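Local coordinates for biofilm-surface layer protein A (Bacillus subtilis, PDB 4BHU), which self-polymerises into a mechanically robust layer on the surface of biofilms, making them hydrophobic and supporting their complex colony architecture, at residues I[6-11]-I[104-109]; I[46-51]-I[95-100]. The protein carries 1 engineered substitution. All blocks are in the same frame, centred on the assembly; numbering follows the deposited sequence. Where two conformers were deposited one is given.

Both contacts lie in the all-beta biofilm surface layer A domain, which makes up most of this fragment of the protein, their centres about 17 Å apart. Along the chain contact 2 (46-51 with 95-100) is nested within the span that contact 1 (6-11 with 104-109) closes. Contact 1 brings strand 7-12 of the three-stranded sheet against strand 100-109 of the five-stranded one, deep in the molecule. Contact 2 joins the loops that follow strand 39-43 and strand 90-95, one from each of those sheets, nearer the end of the sandwich. The two meet directly where Phe104 CZ lies 3.8 Å from Phe48 CD2, and this ring contact joins the packing between the sheets to that of the loops.

Contact 1 of 2, residues I[6-11]-I[104-109]; sequences ASLFAT and FRAENK
Leu8 reaches from strand 7-12 onto the backbone and side chains of Phe104 and Ala106 in the facing strand, and its two methyl groups divide the work. Its CB already points toward strand 104-109, and CG, anti to the backbone N (chi1 177°), is set beside the carbonyl carbon. CD2 comes down on the peptide that follows Phe104, 3.5 Å from Phe104 O and 4.1 Å from Phe104 CB. CD1 meets the single methyl of Ala106, at 4.2 Å from its CB, and CD2 lies equally near that methyl. The small side chain of Ala106 thus takes the fork of the leucine against it.

Phe104 fills the neighbouring position. The ring's CD1 approaches Ala10 CB to 4.1 Å, with the methyl oblique to the ring. Beyond this, Phe104 also packs on Leu27 of strand 22-30 and Ile123 of strand 119-125, while Leu8 touches Phe42 and Ala119. The apolar cluster therefore draws on strands from both sheets.

The N-to-C directions of the two short strand segments make 148°, roughly antiparallel, and their axes approach to 7.8 Å. The strands come this close where Ala10 and Ala106, each with a single methyl, lie across from Phe104 and Leu8. Leu8 CA is 7.0 Å from Ala106 CA, and Ala10 CA 7.1 Å from Phe104 CA. The backbone bonds go instead to strands within each sheet: Phe9 pairs with Thr28, Phe104 with Ala121. This is face-to-face packing across the hydrophobic core of a beta-sandwich, consistent with the immunoglobulin-like E-set clan to which the BslA/BslB family belongs.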
# COMPACT_ATOMS: atom_id res chain seq x y z
N ALA I 6 -19.55 31.77 -1.28
CA ALA I 6 -18.29 32.31 -1.78
C ALA I 6 -18.39 33.82 -1.88
O ALA I 6 -19.46 34.36 -2.17
CB ALA I 6 -17.95 31.72 -3.14
N SER I 7 -17.28 34.50 -1.63
CA SER I 7 -17.23 35.95 -1.76
C SER I 7 -16.13 36.39 -2.73
O SER I 7 -15.14 35.67 -2.94
CB SER I 7 -17.02 36.59 -0.39
OG SER I 7 -15.70 36.36 0.07
N LEU I 8 -16.30 37.57 -3.31
CA LEU I 8 -15.26 38.18 -4.12
C LEU I 8 -15.06 39.61 -3.68
O LEU I 8 -16.02 40.35 -3.45
CB LEU I 8 -15.61 38.15 -5.62
CG LEU I 8 -14.57 38.86 -6.52
CD1 LEU I 8 -13.23 38.14 -6.52
CD2 LEU I 8 -15.10 39.02 -7.94
N PHE I 9 -13.81 39.97 -3.52
CA PHE I 9 -13.43 41.33 -3.18
C PHE I 9 -12.72 41.93 -4.37
O PHE I 9 -11.78 41.35 -4.90
CB PHE I 9 -12.51 41.33 -1.97
CG PHE I 9 -13.11 40.72 -0.75
CD1 PHE I 9 -14.00 41.43 0.03
CD2 PHE I 9 -12.81 39.41 -0.40
CE1 PHE I 9 -14.56 40.87 1.16
CE2 PHE I 9 -13.37 38.83 0.72
CZ PHE I 9 -14.25 39.56 1.50
N ALA I 10 -13.19 43.11 -4.78
CA ALA I 10 -12.61 43.84 -5.90
C ALA I 10 -12.16 45.20 -5.40
O ALA I 10 -12.97 45.99 -4.93
CB ALA I 10 -13.65 43.99 -7.01
N THR I 11 -10.87 45.47 -5.49
CA THR I 11 -10.35 46.72 -4.96
C THR I 11 -9.26 47.30 -5.85
O THR I 11 -8.40 46.58 -6.35
CB THR I 11 -9.78 46.52 -3.54
OG1 THR I 11 -10.83 46.12 -2.65
CG2 THR I 11 -9.13 47.80 -3.03
N PHE I 104 -16.68 42.64 -11.59
CA PHE I 104 -15.87 41.46 -11.78
C PHE I 104 -16.62 40.26 -11.22
O PHE I 104 -17.36 40.38 -10.24
CB PHE I 104 -14.54 41.59 -11.04
CG PHE I 104 -13.69 42.72 -11.54
CD1 PHE I 104 -13.93 44.02 -11.14
CD2 PHE I 104 -12.65 42.48 -12.43
CE1 PHE I 104 -13.15 45.06 -11.60
CE2 PHE I 104 -11.86 43.52 -12.90
CZ PHE I 104 -12.11 44.81 -12.48
N ARG I 105 -16.40 39.11 -11.84
CA ARG I 105 -17.07 37.86 -11.48
C ARG I 105 -16.02 36.78 -11.28
O ARG I 105 -14.93 36.82 -11.86
CB ARG I 105 -18.07 37.44 -12.56
CG ARG I 105 -19.19 38.45 -12.76
CD ARG I 105 -20.01 38.23 -14.03
NE ARG I 105 -21.10 39.21 -14.12
CZ ARG I 105 -20.97 40.46 -14.57
NH1 ARG I 105 -19.78 40.90 -14.98
NH2 ARG I 105 -22.01 41.27 -14.61
N ALA I 106 -16.33 35.83 -10.42
CA ALA I 106 -15.42 34.73 -10.18
C ALA I 106 -16.25 33.58 -9.65
O ALA I 106 -17.17 33.78 -8.87
CB ALA I 106 -14.33 35.12 -9.17
N GLU I 107 -15.95 32.39 -10.14
CA GLU I 107 -16.64 31.20 -9.69
C GLU I 107 -15.76 29.98 -9.82
O GLU I 107 -14.81 29.94 -10.62
CB GLU I 107 -17.91 30.99 -10.50
CG GLU I 107 -17.66 30.86 -12.00
CD GLU I 107 -18.96 30.70 -12.79
OE1 GLU I 107 -20.03 30.79 -12.16
OE2 GLU I 107 -18.90 30.49 -14.02
N ASN I 108 -16.09 28.97 -9.03
CA ASN I 108 -15.46 27.68 -9.17
C ASN I 108 -16.35 26.80 -10.02
O ASN I 108 -17.36 26.29 -9.54
CB ASN I 108 -15.23 27.05 -7.79
CG ASN I 108 -14.60 25.66 -7.88
OD1 ASN I 108 -14.26 25.18 -8.98
ND2 ASN I 108 -14.45 25.01 -6.74
N LYS I 109 -16.00 26.65 -11.30
CA LYS I 109 -16.78 25.80 -12.20
C LYS I 109 -16.59 24.34 -11.81
O LYS I 109 -15.47 23.83 -11.85
CB LYS I 109 -16.34 25.99 -13.66
CG LYS I 109 -16.83 27.26 -14.34
CD LYS I 109 -16.33 27.34 -15.80
CE LYS I 109 -17.47 27.17 -16.82
NZ LYS I 109 -17.05 27.55 -18.22

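Contact 2 of 2, residues I[46-51]-I[95-100]; sequences SGFTAN and TLPAAG
Phe48 points the far end of its ring at Pro97, with CZ 3.4 Å from Pro97 CD and CE2 3.6 Å from Pro97 CG. Its CB does not point at the other loop, but with CG anti to the carbonyl carbon, beside the backbone N (chi1 -65°), the end of the ring comes nearer. The two side chains cross at about a right angle, and the CG-CD side of the pyrrolidine does the touching, CD obliquely to the aromatic plane. Leu96 reaches the ring differently: its CD2 sits at the edge, near the ring plane, 3.8 Å from Phe48 CE1. Next round the pyrrolidine, Pro97 CB rests 3.9 Å from Gly47 CA, where the backbone comes in close because glycine has no side chain.

Beside this apolar patch a water bridges the two loops, donating to Gly47 O at 3.2 Å and to Thr95 O at 2.8 Å.

Further out, Tyr102 meets the Phe48 ring edge-to-face, and Ile25 and Ile123 pack on it from strands of the two sheets. Leu96 is tied by backbone bonds to Trp20 and Ser21. The contact is loop-to-loop packing between the segments after strands 39-43 and 90-95, in which an aromatic and a proline extend the hydrophobic core of the beta-sandwich toward its end.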
# COMPACT_ATOMS: atom_id res chain seq x y z
N SER I 46 -15.25 44.60 -19.73
CA SER I 46 -14.55 45.31 -20.81
C SER I 46 -13.93 46.55 -20.19
O SER I 46 -14.55 47.22 -19.38
CB SER I 46 -15.51 45.69 -21.95
OG SER I 46 -14.80 45.86 -23.16
N GLY I 47 -12.68 46.81 -20.55
CA GLY I 47 -11.89 47.84 -19.90
C GLY I 47 -10.75 47.26 -19.08
O GLY I 47 -9.76 47.94 -18.82
N PHE I 48 -10.87 45.99 -18.69
CA PHE I 48 -9.78 45.30 -17.99
C PHE I 48 -9.36 44.02 -18.69
O PHE I 48 -10.19 43.31 -19.27
CB PHE I 48 -10.19 45.00 -16.55
CG PHE I 48 -10.41 46.22 -15.73
CD1 PHE I 48 -9.36 46.80 -15.04
CD2 PHE I 48 -11.65 46.82 -15.67
CE1 PHE I 48 -9.56 47.94 -14.30
CE2 PHE I 48 -11.85 47.97 -14.93
CZ PHE I 48 -10.80 48.52 -14.24
N THR I 49 -8.07 43.72 -18.64
CA THR I 49 -7.54 42.51 -19.24
C THR I 49 -6.38 42.00 -18.43
O THR I 49 -5.72 42.78 -17.74
CB THR I 49 -6.99 42.75 -20.67
OG1 THR I 49 -5.98 43.76 -20.60
CG2 THR I 49 -8.09 43.18 -21.63
N ALA I 50 -6.11 40.70 -18.54
CA ALA I 50 -5.00 40.09 -17.84
C ALA I 50 -3.96 39.68 -18.85
O ALA I 50 -4.29 39.36 -20.00
CB ALA I 50 -5.47 38.85 -17.02
N ASN I 51 -2.71 39.67 -18.41
CA ASN I 51 -1.60 39.17 -19.20
C ASN I 51 -0.63 38.46 -18.27
O ASN I 51 -0.88 38.39 -17.06
CB ASN I 51 -0.92 40.30 -19.98
CG ASN I 51 -0.32 41.37 -19.08
OD1 ASN I 51 0.34 41.08 -18.08
ND2 ASN I 51 -0.55 42.63 -19.44
N THR I 95 -3.92 50.48 -17.15
CA THR I 95 -4.61 51.73 -17.45
C THR I 95 -6.09 51.64 -17.09
O THR I 95 -6.84 50.87 -17.70
CB THR I 95 -4.50 52.08 -18.95
OG1 THR I 95 -3.13 52.35 -19.29
CG2 THR I 95 -5.38 53.30 -19.28
N LEU I 96 -6.53 52.40 -16.10
CA LEU I 96 -7.94 52.36 -15.75
C LEU I 96 -8.79 52.90 -16.90
O LEU I 96 -8.46 53.91 -17.49
CB LEU I 96 -8.21 53.16 -14.48
CG LEU I 96 -7.60 52.64 -13.17
CD1 LEU I 96 -8.06 53.50 -12.00
CD2 LEU I 96 -7.97 51.17 -12.94
N PRO I 97 -9.92 52.23 -17.20
CA PRO I 97 -10.79 52.64 -18.31
C PRO I 97 -11.67 53.85 -17.98
O PRO I 97 -11.60 54.41 -16.87
CB PRO I 97 -11.69 51.42 -18.49
CG PRO I 97 -11.82 50.89 -17.09
CD PRO I 97 -10.46 51.07 -16.48
N ALA I 98 -12.53 54.24 -18.92
CA ALA I 98 -13.45 55.36 -18.71
C ALA I 98 -14.18 55.26 -17.37
O ALA I 98 -14.41 54.18 -16.84
CB ALA I 98 -14.46 55.44 -19.85
N ALA I 99 -14.55 56.41 -16.81
CA ALA I 99 -15.23 56.44 -15.54
C ALA I 99 -16.56 55.70 -15.57
O ALA I 99 -17.30 55.73 -16.57
CB ALA I 99 -15.43 57.89 -15.08
N GLY I 100 -16.84 55.02 -14.46
CA GLY I 100 -18.03 54.20 -14.32
C GLY I 100 -17.81 53.10 -13.28
O GLY I 100 -16.74 52.98 -12.69
O HOH W 1 -6.75 48.12 -17.66